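Local coordinates for protein methionine gamma-lyase (Trichomonas vaginalis, PDB 1E5E) that is a pyridoxal-phosphate-dependent enzyme of the Cys/Met metabolism family, built from four copies of one chain that share residues across their ligand pockets, at residues Thr215-Gly220 with Ala250-Arg255; Arg168-Ala173 with Val179-Asp184; Lys273-Leu278 with Glu285-Pro290. All blocks are in the same frame, centred on the assembly; numbering follows the deposited sequence. Where two conformers were deposited one is given.

Contact 1 of 3, residues Thr215-Gly220 with Ala250-Arg255; sequences TDVVAG and AWLITR
V217 and I253 mark the closest backbone approach, their CA atoms 7.4 Å apart, where the irregular 215-220 segment runs past helix 247-257. V217 presents both methyls to the helix as a fork. With CG1 anti to its own N (chi1 167°) and CG2 beside that N, the two branches reach different neighbours: CG2 meets CD1 of L252 at 3.8 Å, while V217 CG1 lies 3.8 Å from I253 CG1 and equally close to the CD1 beyond it. The V217 and I253 side chains cross at about a right angle.

I253 does not aim its CB at the loop; its reach comes from the nearly extended second torsion (chi2 167°), which carries CD1 forward to A219. There the I253 CD1 to A219 CB separation is 3.3 Å, tighter than usual van der Waals contact. The side-chain pairs that touch are all apolar, and all four residues are buried.

Polar contacts to the second subunit lie beside this apolar seam. D216 forms a salt bridge to R255 of the second subunit, and R255 forms the reciprocal bridge to D216 of the second subunit, while L252 packs on L252 of that neighbour.

V218 and A219 both touch the bound PPJ, so the arrangement is that of a pocket-lining loop of a PLP-dependent fold, backed by a helix at a subunit interface.

Contact 2 of 3, residues Arg168-Ala173 with Val179-Asp184; sequences RVCKDA and VLVIAD. With PPJ (N-(hydroxy{3-hydroxy-2-methyl-5-[(phosphonooxy)methyl]pyridin-4-yl}methyl)norvaline), chain C.
V181 turns its two methyls apart toward the helix, with CG1 anti to its backbone N (chi1 179°) and CG2 beside that N, while C170 swings SG to lie anti to its carbonyl carbon (chi1 -69°). These settings bring SG against V181 CG1 at 3.7 Å and let V181 CG2 reach A173. The unit is a beta-alpha-beta crossover: strand 148-154, helix 166-174 and strand 180-184, whose two strands run parallel as neighbours in the seven-stranded sheet, so the helix is packed onto the strand that follows it.

A173 is the busiest helix residue. Its CB sits 3.4 Å from V181 CG2, tighter than usual for two carbons, and 4.0 Å from V179 CG1. The V179 side chain also leans on the backbone: its CG2 lies 3.5 Å from the A173 carbonyl O. In effect one methyl of each valine, V179 CG1 and V181 CG2, comes to the single methyl of A173, and SG of C170 covers the other branch of V181. The CA atoms of A173 and V179, just ahead of the strand, are 6.3 Å apart, a closeness consistent with the small size of the alanine side chain. V181 is bordered further by F153 of strand 148-154, and C170 by V200, so the joint belongs to the buried layer between helix and sheet.

The same strand ends at the ligand site. D184, the last residue of the strand, has OD1 hydrogen-bonded to T186 OG1, which would help set the turn of the carboxylate. In an approach familiar from PLP enzymes of this fold, its other oxygen, D184 OD2, comes within 2.6 Å of the pyridine nitrogen N1 of PPJ.

Contact 3 of 3, residues Lys273-Leu278 with Glu285-Pro290; sequences KVAEYL and EKVYYP. With SO4 (sulfate ion), chain E.
Y289 meets A275 from its first side-chain atom onward. Its CB lies 3.9 Å from the methyl CB of A275, and at the next atom, CG, the same methyl comes closest, at 3.8 Å. CG stands anti to the backbone N of Y289 (chi1 -175°), which sends the ring toward the helix, alongside A275. Further round the ring, CD2 is 4.1 Å from A275 CB, so the methyl approaches obliquely at the base of the ring. The ring also packs against A271 and M272 of the same helix, just ahead of K273, and the tip, OH, ends in a hydrogen bond to the carbonyl O of G309.

V287, two residues earlier and on the same side of the chain, packs beside it. Its CG2, beside the backbone N, touches L278 CB at 3.7 Å, while V287 CG1 lies near A275, 4.1 Å from its O and 4.3 Å from its CB. I312, from the adjacent strand 311-316, lies against both A275 and V287.

On the other side of the strand, K286 points away from the helix, and its bent chain takes NZ to a sulfate, hydrogen-bonded to O4 at a modelled 2.5 Å, short enough for the exact length to be doubtful; the ion probably came from the crystallisation liquor. E285 and K286 both face I315, forming a classic beta bulge in the edge strand.

Strand and helix thus meet through apolar side chains. Such a joint of methyls and a ring base supplies cohesion without fixed bond directions; backbone hydrogen bonds to strand 311-316 fix the strand's alignment.

Overall arrangement
Followed from the N terminus, the chain closes contact 2 first, returning from helix 166-174 to strand 180-184 after five residues. It then passes through strand 202-206 to contact 1, whose 29 intervening residues include the rest of strand 220-224 and helix 226-241. Helix 260-279 follows directly after helix 247-257 and opens contact 3, closed by a six-residue connection. The three stand in series, neither nested nor crossing. Contacts 1 and 2 lie on opposite sides of the chain's centre and both reach the PPJ pocket. Contact 2 packs a helix on the seven-stranded sheet, contact 1 ties the loop entering strand 220-224 to helix 247-257, and contact 3 fastens helix 260-279 to the edge of the five-stranded sheet.

Contact 1 of 3, residues Thr215-Gly220 with Ala250-Arg255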
loop_
_atom_site.group_PDB
_atom_site.type_symbol
_atom_site.label_atom_id
_atom_site.label_comp_id
_atom_site.label_asym_id
_atom_site.label_seq_id
_atom_site.Cartn_x
_atom_site.Cartn_y
_atom_site.Cartn_z
ATOM N N THR A 215 10.828 -10.025 -4.284
ATOM C CA THR A 215 10.146 -10.390 -5.518
ATOM C C THR A 215 8.849 -9.676 -5.755
ATOM O O THR A 215 7.932 -10.179 -6.417
ATOM C CB THR A 215 9.870 -11.935 -5.462
ATOM O OG1 THR A 215 11.048 -12.529 -4.892
ATOM C CG2 THR A 215 9.670 -12.480 -6.862
ATOM N N ASP A 216 8.694 -8.477 -5.206
ATOM C CA ASP A 216 7.408 -7.800 -5.324
ATOM C C ASP A 216 7.542 -6.371 -5.792
ATOM O O ASP A 216 6.518 -5.640 -5.841
ATOM C CB ASP A 216 6.647 -7.886 -3.987
ATOM C CG ASP A 216 7.436 -7.358 -2.808
ATOM O OD1 ASP A 216 8.558 -6.790 -3.007
ATOM O OD2 ASP A 216 6.958 -7.550 -1.665
ATOM N N VAL A 217 8.757 -5.926 -6.113
ATOM C CA VAL A 217 8.962 -4.562 -6.561
ATOM C C VAL A 217 9.859 -4.525 -7.793
ATOM O O VAL A 217 10.895 -5.187 -7.776
ATOM C CB VAL A 217 9.599 -3.675 -5.474
ATOM C CG1 VAL A 217 10.111 -2.329 -6.035
ATOM C CG2 VAL A 217 8.543 -3.358 -4.416
ATOM N N VAL A 218 9.533 -3.693 -8.767
ATOM C CA VAL A 218 10.422 -3.491 -9.915
ATOM C C VAL A 218 11.009 -2.094 -9.719
ATOM O O VAL A 218 10.219 -1.172 -9.586
ATOM C CB VAL A 218 9.754 -3.587 -11.299
ATOM C CG1 VAL A 218 10.771 -3.231 -12.386
ATOM C CG2 VAL A 218 9.269 -5.030 -11.465
ATOM N N ALA A 219 12.326 -1.972 -9.659
ATOM C CA ALA A 219 12.954 -0.700 -9.416
ATOM C C ALA A 219 14.440 -0.787 -9.731
ATOM O O ALA A 219 15.008 -1.875 -9.861
ATOM C CB ALA A 219 12.817 -0.379 -7.913
ATOM N N GLY A 220 15.026 0.383 -9.944
ATOM C CA GLY A 220 16.449 0.496 -10.278
ATOM C C GLY A 220 17.139 1.540 -9.388
ATOM O O GLY A 220 16.505 2.375 -8.734
ATOM N N ALA A 250 9.469 2.513 -3.178
ATOM C CA ALA A 250 10.732 2.860 -2.533
ATOM C C ALA A 250 10.685 2.456 -1.059
ATOM O O ALA A 250 11.680 1.952 -0.512
ATOM C CB ALA A 250 11.042 4.342 -2.578
ATOM N N TRP A 251 9.552 2.764 -0.395
ATOM C CA TRP A 251 9.427 2.375 1.012
ATOM C C TRP A 251 9.545 0.870 1.198
ATOM O O TRP A 251 10.166 0.441 2.176
ATOM C CB TRP A 251 8.039 2.849 1.515
ATOM C CG TRP A 251 7.732 2.620 2.965
ATOM C CD1 TRP A 251 7.951 3.524 3.970
ATOM C CD2 TRP A 251 7.063 1.507 3.570
ATOM N NE1 TRP A 251 7.452 3.007 5.153
ATOM C CE2 TRP A 251 6.881 1.794 4.924
ATOM C CE3 TRP A 251 6.548 0.314 3.063
ATOM C CZ2 TRP A 251 6.295 0.905 5.823
ATOM C CZ3 TRP A 251 5.920 -0.587 3.921
ATOM C CH2 TRP A 251 5.810 -0.276 5.286
ATOM N N LEU A 252 8.970 0.054 0.308
ATOM C CA LEU A 252 9.078 -1.391 0.355
ATOM C C LEU A 252 10.516 -1.874 0.153
ATOM O O LEU A 252 10.983 -2.852 0.783
ATOM C CB LEU A 252 8.147 -2.062 -0.674
ATOM C CG LEU A 252 6.651 -2.138 -0.436
ATOM C CD1 LEU A 252 5.946 -2.811 -1.648
ATOM C CD2 LEU A 252 6.299 -2.987 0.808
ATOM N N ILE A 253 11.291 -1.193 -0.656
ATOM C CA ILE A 253 12.696 -1.499 -0.948
ATOM C C ILE A 253 13.497 -1.211 0.320
ATOM O O ILE A 253 14.250 -2.075 0.759
ATOM C CB ILE A 253 13.296 -0.738 -2.134
ATOM C CG1 ILE A 253 12.549 -1.130 -3.444
ATOM C CG2 ILE A 253 14.810 -1.075 -2.276
ATOM C CD1 ILE A 253 12.896 -0.169 -4.591
ATOM N N THR A 254 13.223 -0.058 0.939
ATOM C CA THR A 254 13.872 0.253 2.209
ATOM C C THR A 254 13.594 -0.836 3.237
ATOM O O THR A 254 14.495 -1.255 3.992
ATOM C CB THR A 254 13.482 1.645 2.738
ATOM O OG1 THR A 254 13.997 2.594 1.778
ATOM C CG2 THR A 254 14.107 2.029 4.095
ATOM N N ARG A 255 12.350 -1.299 3.316
ATOM C CA ARG A 255 11.992 -2.390 4.221
ATOM C C ARG A 255 12.821 -3.643 3.922
ATOM O O ARG A 255 13.353 -4.286 4.842
ATOM C CB ARG A 255 10.499 -2.703 4.138
ATOM C CG ARG A 255 9.967 -3.725 5.136
ATOM C CD ARG A 255 8.550 -4.140 4.788
ATOM N NE ARG A 255 7.672 -4.430 5.898
ATOM C CZ ARG A 255 7.176 -5.646 6.136
ATOM N NH1 ARG A 255 7.522 -6.702 5.388
ATOM N NH2 ARG A 255 6.309 -5.864 7.123
#

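Contact 2 of 3, residues Arg168-Ala173 with Val179-Asp184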
loop_
_atom_site.group_PDB
_atom_site.type_symbol
_atom_site.label_atom_id
_atom_site.label_comp_id
_atom_site.label_asym_id
_atom_site.label_seq_id
_atom_site.Cartn_x
_atom_site.Cartn_y
_atom_site.Cartn_z
ATOM N N ARG A 168 41.540 -3.577 -13.644
ATOM C CA ARG A 168 42.176 -3.593 -14.936
ATOM C C ARG A 168 41.389 -2.845 -16.001
ATOM O O ARG A 168 41.996 -2.067 -16.746
ATOM C CB ARG A 168 42.415 -5.003 -15.509
ATOM C CG ARG A 168 43.488 -4.867 -16.610
ATOM C CD ARG A 168 43.989 -6.232 -17.074
ATOM N NE ARG A 168 42.897 -6.907 -17.791
ATOM C CZ ARG A 168 42.464 -8.096 -17.337
ATOM N NH1 ARG A 168 43.000 -8.666 -16.252
ATOM N NH2 ARG A 168 41.472 -8.663 -18.005
ATOM N N VAL A 169 40.081 -3.115 -16.057
ATOM C CA VAL A 169 39.241 -2.453 -17.029
ATOM C C VAL A 169 39.288 -0.948 -16.759
ATOM O O VAL A 169 39.356 -0.161 -17.706
ATOM C CB VAL A 169 37.807 -3.007 -16.978
ATOM C CG1 VAL A 169 36.797 -2.140 -17.724
ATOM C CG2 VAL A 169 37.742 -4.451 -17.499
ATOM N N CYS A 170 39.205 -0.535 -15.499
ATOM C CA CYS A 170 39.214 0.890 -15.211
ATOM C C CYS A 170 40.527 1.553 -15.610
ATOM O O CYS A 170 40.508 2.640 -16.189
ATOM C CB CYS A 170 38.877 1.159 -13.736
ATOM S SG CYS A 170 37.146 0.761 -13.391
ATOM N N LYS A 171 41.665 0.923 -15.307
ATOM C CA LYS A 171 42.945 1.551 -15.700
ATOM C C LYS A 171 43.038 1.675 -17.213
ATOM O O LYS A 171 43.348 2.743 -17.713
ATOM C CB LYS A 171 44.142 0.783 -15.159
ATOM C CG LYS A 171 44.166 0.835 -13.617
ATOM C CD LYS A 171 45.302 -0.115 -13.247
ATOM C CE LYS A 171 45.662 -0.162 -11.779
ATOM N NZ LYS A 171 46.437 -1.441 -11.556
ATOM N N ASP A 172 42.626 0.672 -17.971
ATOM C CA ASP A 172 42.576 0.811 -19.416
ATOM C C ASP A 172 41.598 1.886 -19.908
ATOM O O ASP A 172 41.927 2.680 -20.799
ATOM C CB ASP A 172 42.268 -0.569 -20.008
ATOM C CG ASP A 172 43.447 -1.522 -19.812
ATOM O OD1 ASP A 172 44.545 -1.240 -19.268
ATOM O OD2 ASP A 172 43.249 -2.691 -20.170
ATOM N N ALA A 173 40.367 1.932 -19.388
ATOM C CA ALA A 173 39.407 2.924 -19.828
ATOM C C ALA A 173 39.911 4.321 -19.482
ATOM O O ALA A 173 39.808 5.242 -20.286
ATOM C CB ALA A 173 38.060 2.764 -19.084
ATOM N N VAL A 179 36.422 9.220 -20.036
ATOM C CA VAL A 179 35.678 7.951 -20.235
ATOM C C VAL A 179 35.041 7.615 -18.884
ATOM O O VAL A 179 35.674 7.649 -17.813
ATOM C CB VAL A 179 36.586 6.797 -20.669
ATOM C CG1 VAL A 179 35.851 5.471 -20.953
ATOM C CG2 VAL A 179 37.379 7.207 -21.936
ATOM N N LEU A 180 33.806 7.147 -18.968
ATOM C CA LEU A 180 33.127 6.723 -17.721
ATOM C C LEU A 180 33.014 5.206 -17.670
ATOM O O LEU A 180 32.588 4.591 -18.658
ATOM C CB LEU A 180 31.727 7.390 -17.703
ATOM C CG LEU A 180 31.813 8.869 -17.265
ATOM C CD1 LEU A 180 30.470 9.559 -17.317
ATOM C CD2 LEU A 180 32.411 8.962 -15.853
ATOM N N VAL A 181 33.431 4.630 -16.550
ATOM C CA VAL A 181 33.272 3.183 -16.407
ATOM C C VAL A 181 32.013 2.966 -15.576
ATOM O O VAL A 181 31.920 3.454 -14.445
ATOM C CB VAL A 181 34.480 2.508 -15.758
ATOM C CG1 VAL A 181 34.225 1.004 -15.621
ATOM C CG2 VAL A 181 35.681 2.788 -16.686
ATOM N N ILE A 182 31.116 2.140 -16.059
ATOM C CA ILE A 182 29.828 1.893 -15.422
ATOM C C ILE A 182 29.741 0.410 -15.093
ATOM O O ILE A 182 29.907 -0.388 -16.030
ATOM C CB ILE A 182 28.657 2.323 -16.331
ATOM C CG1 ILE A 182 28.726 3.820 -16.682
ATOM C CG2 ILE A 182 27.323 1.997 -15.658
ATOM C CD1 ILE A 182 27.682 4.297 -17.691
ATOM N N ALA A 183 29.522 0.040 -13.846
ATOM C CA ALA A 183 29.413 -1.406 -13.539
ATOM C C ALA A 183 27.993 -1.745 -13.100
ATOM O O ALA A 183 27.470 -0.936 -12.321
ATOM C CB ALA A 183 30.393 -1.727 -12.426
ATOM N N ASP A 184 27.376 -2.800 -13.623
ATOM C CA ASP A 184 26.038 -3.202 -13.134
ATOM C C ASP A 184 26.286 -4.224 -12.030
ATOM O O ASP A 184 26.737 -5.353 -12.252
ATOM C CB ASP A 184 25.149 -3.689 -14.266
ATOM C CG ASP A 184 23.799 -4.224 -13.815
ATOM O OD1 ASP A 184 23.608 -4.501 -12.617
ATOM O OD2 ASP A 184 22.946 -4.471 -14.699
HETATM N N1 PPJ C . 20.550 -5.534 -14.774
HETATM C C2 PPJ C . 20.668 -6.845 -14.479
HETATM C C6 PPJ C . 19.379 -5.028 -15.253
HETATM C C2A PPJ C . 21.879 -7.554 -14.399
HETATM C C3 PPJ C . 19.475 -7.595 -14.519
HETATM O O3 PPJ C . 19.634 -8.882 -14.367
HETATM C C4 PPJ C . 18.227 -7.033 -14.806
HETATM C C4A PPJ C . 17.087 -7.891 -14.828
HETATM C C5 PPJ C . 18.154 -5.715 -15.255
HETATM N N PPJ C . 17.152 -9.214 -15.069
HETATM C C5A PPJ C . 16.936 -4.979 -15.415
HETATM O OP4 PPJ C . 16.456 -4.695 -14.250
HETATM P P PPJ C . 14.869 -4.549 -14.252
HETATM O OP1 PPJ C . 14.505 -4.100 -12.767
HETATM O OP2 PPJ C . 14.232 -5.923 -14.624
HETATM O OP3 PPJ C . 14.379 -3.441 -15.284
HETATM C CA PPJ C . 16.093 -10.070 -15.005
HETATM C CB PPJ C . 14.792 -9.744 -15.607
HETATM C C PPJ C . 16.450 -11.432 -15.244
HETATM C CG PPJ C . 14.594 -9.646 -17.076
HETATM C CD PPJ C . 13.956 -10.868 -17.543
HETATM O O PPJ C . 17.671 -11.680 -15.556
HETATM O OXT PPJ C . 15.767 -12.415 -14.722
#

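Contact 3 of 3, residues Lys273-Leu278 with Glu285-Pro290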
loop_
_atom_site.group_PDB
_atom_site.type_symbol
_atom_site.label_atom_id
_atom_site.label_comp_id
_atom_site.label_asym_id
_atom_site.label_seq_id
_atom_site.Cartn_x
_atom_site.Cartn_y
_atom_site.Cartn_z
ATOM N N LYS A 273 26.660 -24.627 -0.881
ATOM C CA LYS A 273 26.305 -26.034 -0.737
ATOM C C LYS A 273 25.638 -26.586 -1.995
ATOM O O LYS A 273 25.980 -27.690 -2.435
ATOM C CB LYS A 273 25.350 -26.298 0.445
ATOM C CG LYS A 273 26.005 -25.971 1.778
ATOM C CD LYS A 273 25.017 -25.826 2.911
ATOM C CE LYS A 273 25.784 -25.547 4.229
ATOM N NZ LYS A 273 24.743 -25.295 5.273
ATOM N N VAL A 274 24.745 -25.789 -2.573
ATOM C CA VAL A 274 24.036 -26.238 -3.753
ATOM C C VAL A 274 24.975 -26.364 -4.950
ATOM O O VAL A 274 24.864 -27.361 -5.695
ATOM C CB VAL A 274 22.840 -25.338 -4.101
ATOM C CG1 VAL A 274 22.239 -25.739 -5.424
ATOM C CG2 VAL A 274 21.792 -25.411 -2.973
ATOM N N ALA A 275 25.901 -25.429 -5.075
ATOM C CA ALA A 275 26.797 -25.493 -6.229
ATOM C C ALA A 275 27.671 -26.740 -6.119
ATOM O O ALA A 275 27.853 -27.397 -7.131
ATOM C CB ALA A 275 27.658 -24.238 -6.355
ATOM N N GLU A 276 28.211 -27.027 -4.953
ATOM C CA GLU A 276 29.031 -28.198 -4.720
ATOM C C GLU A 276 28.271 -29.482 -5.047
ATOM O O GLU A 276 28.825 -30.352 -5.705
ATOM C CB GLU A 276 29.519 -28.298 -3.259
ATOM C CG GLU A 276 30.558 -27.246 -2.930
ATOM C CD GLU A 276 31.283 -27.200 -1.619
ATOM O OE1 GLU A 276 31.222 -28.096 -0.752
ATOM O OE2 GLU A 276 32.041 -26.229 -1.354
ATOM N N TYR A 277 26.978 -29.550 -4.692
ATOM C CA TYR A 277 26.198 -30.728 -5.019
ATOM C C TYR A 277 26.027 -30.869 -6.521
ATOM O O TYR A 277 26.131 -31.966 -7.062
ATOM C CB TYR A 277 24.802 -30.654 -4.319
ATOM C CG TYR A 277 23.964 -31.826 -4.816
ATOM C CD1 TYR A 277 24.188 -33.086 -4.293
ATOM C CD2 TYR A 277 22.986 -31.659 -5.764
ATOM C CE1 TYR A 277 23.459 -34.179 -4.734
ATOM C CE2 TYR A 277 22.228 -32.724 -6.223
ATOM C CZ TYR A 277 22.499 -33.972 -5.696
ATOM O OH TYR A 277 21.804 -35.048 -6.132
ATOM N N LEU A 278 25.753 -29.784 -7.249
ATOM C CA LEU A 278 25.519 -29.850 -8.676
ATOM C C LEU A 278 26.774 -30.290 -9.433
ATOM O O LEU A 278 26.729 -31.123 -10.323
ATOM C CB LEU A 278 25.053 -28.520 -9.269
ATOM C CG LEU A 278 23.723 -27.971 -8.719
ATOM C CD1 LEU A 278 23.474 -26.548 -9.238
ATOM C CD2 LEU A 278 22.591 -28.908 -9.099
ATOM N N GLU A 285 27.289 -31.231 -16.701
ATOM C CA GLU A 285 28.527 -31.048 -17.439
ATOM C C GLU A 285 29.461 -30.087 -16.728
ATOM O O GLU A 285 30.661 -30.329 -16.622
ATOM C CB GLU A 285 28.164 -30.556 -18.842
ATOM C CG GLU A 285 29.346 -30.116 -19.703
ATOM C CD GLU A 285 28.700 -29.569 -21.013
ATOM O OE1 GLU A 285 29.047 -28.405 -21.301
ATOM O OE2 GLU A 285 27.893 -30.251 -21.674
ATOM N N LYS A 286 28.894 -28.958 -16.330
ATOM C CA LYS A 286 29.704 -27.856 -15.844
ATOM C C LYS A 286 28.944 -27.002 -14.829
ATOM O O LYS A 286 27.756 -26.756 -15.070
ATOM C CB LYS A 286 29.945 -26.936 -17.089
ATOM C CG LYS A 286 30.885 -25.788 -16.723
ATOM C CD LYS A 286 32.357 -26.077 -16.945
ATOM C CE LYS A 286 33.247 -25.301 -15.980
ATOM N NZ LYS A 286 34.695 -25.650 -15.985
ATOM N N VAL A 287 29.617 -26.508 -13.801
ATOM C CA VAL A 287 28.952 -25.606 -12.860
ATOM C C VAL A 287 29.819 -24.343 -12.754
ATOM O O VAL A 287 31.012 -24.375 -12.485
ATOM C CB VAL A 287 28.715 -26.163 -11.462
ATOM C CG1 VAL A 287 28.040 -25.093 -10.564
ATOM C CG2 VAL A 287 27.859 -27.423 -11.450
ATOM N N TYR A 288 29.214 -23.206 -13.017
ATOM C CA TYR A 288 29.825 -21.883 -12.867
ATOM C C TYR A 288 29.346 -21.303 -11.539
ATOM O O TYR A 288 28.116 -21.243 -11.313
ATOM C CB TYR A 288 29.326 -20.965 -13.985
ATOM C CG TYR A 288 29.891 -21.282 -15.349
ATOM C CD1 TYR A 288 29.086 -21.318 -16.473
ATOM C CD2 TYR A 288 31.261 -21.525 -15.499
ATOM C CE1 TYR A 288 29.616 -21.630 -17.712
ATOM C CE2 TYR A 288 31.790 -21.821 -16.744
ATOM C CZ TYR A 288 30.967 -21.869 -17.849
ATOM O OH TYR A 288 31.471 -22.157 -19.102
ATOM N N TYR A 289 30.221 -21.044 -10.604
ATOM C CA TYR A 289 29.959 -20.465 -9.292
ATOM C C TYR A 289 31.222 -19.692 -8.955
ATOM O O TYR A 289 32.258 -20.336 -8.936
ATOM C CB TYR A 289 29.690 -21.476 -8.146
ATOM C CG TYR A 289 29.318 -20.811 -6.834
ATOM C CD1 TYR A 289 28.235 -19.935 -6.774
ATOM C CD2 TYR A 289 30.024 -20.999 -5.652
ATOM C CE1 TYR A 289 27.894 -19.277 -5.601
ATOM C CE2 TYR A 289 29.700 -20.345 -4.474
ATOM C CZ TYR A 289 28.616 -19.492 -4.458
ATOM O OH TYR A 289 28.268 -18.815 -3.275
ATOM N N PRO A 290 31.151 -18.448 -8.502
ATOM C CA PRO A 290 32.380 -17.689 -8.233
ATOM C C PRO A 290 33.197 -18.272 -7.115
ATOM O O PRO A 290 34.430 -18.088 -7.054
ATOM C CB PRO A 290 31.887 -16.274 -7.945
ATOM C CG PRO A 290 30.598 -16.190 -8.702
ATOM C CD PRO A 290 29.962 -17.567 -8.546
HETATM S S SO4 E . 35.090 -28.395 -13.739
HETATM O O1 SO4 E . 34.194 -29.338 -12.989
HETATM O O2 SO4 E . 35.389 -28.965 -15.079
HETATM O O3 SO4 E . 36.362 -28.255 -12.922
HETATM O O4 SO4 E . 34.478 -27.042 -13.869
#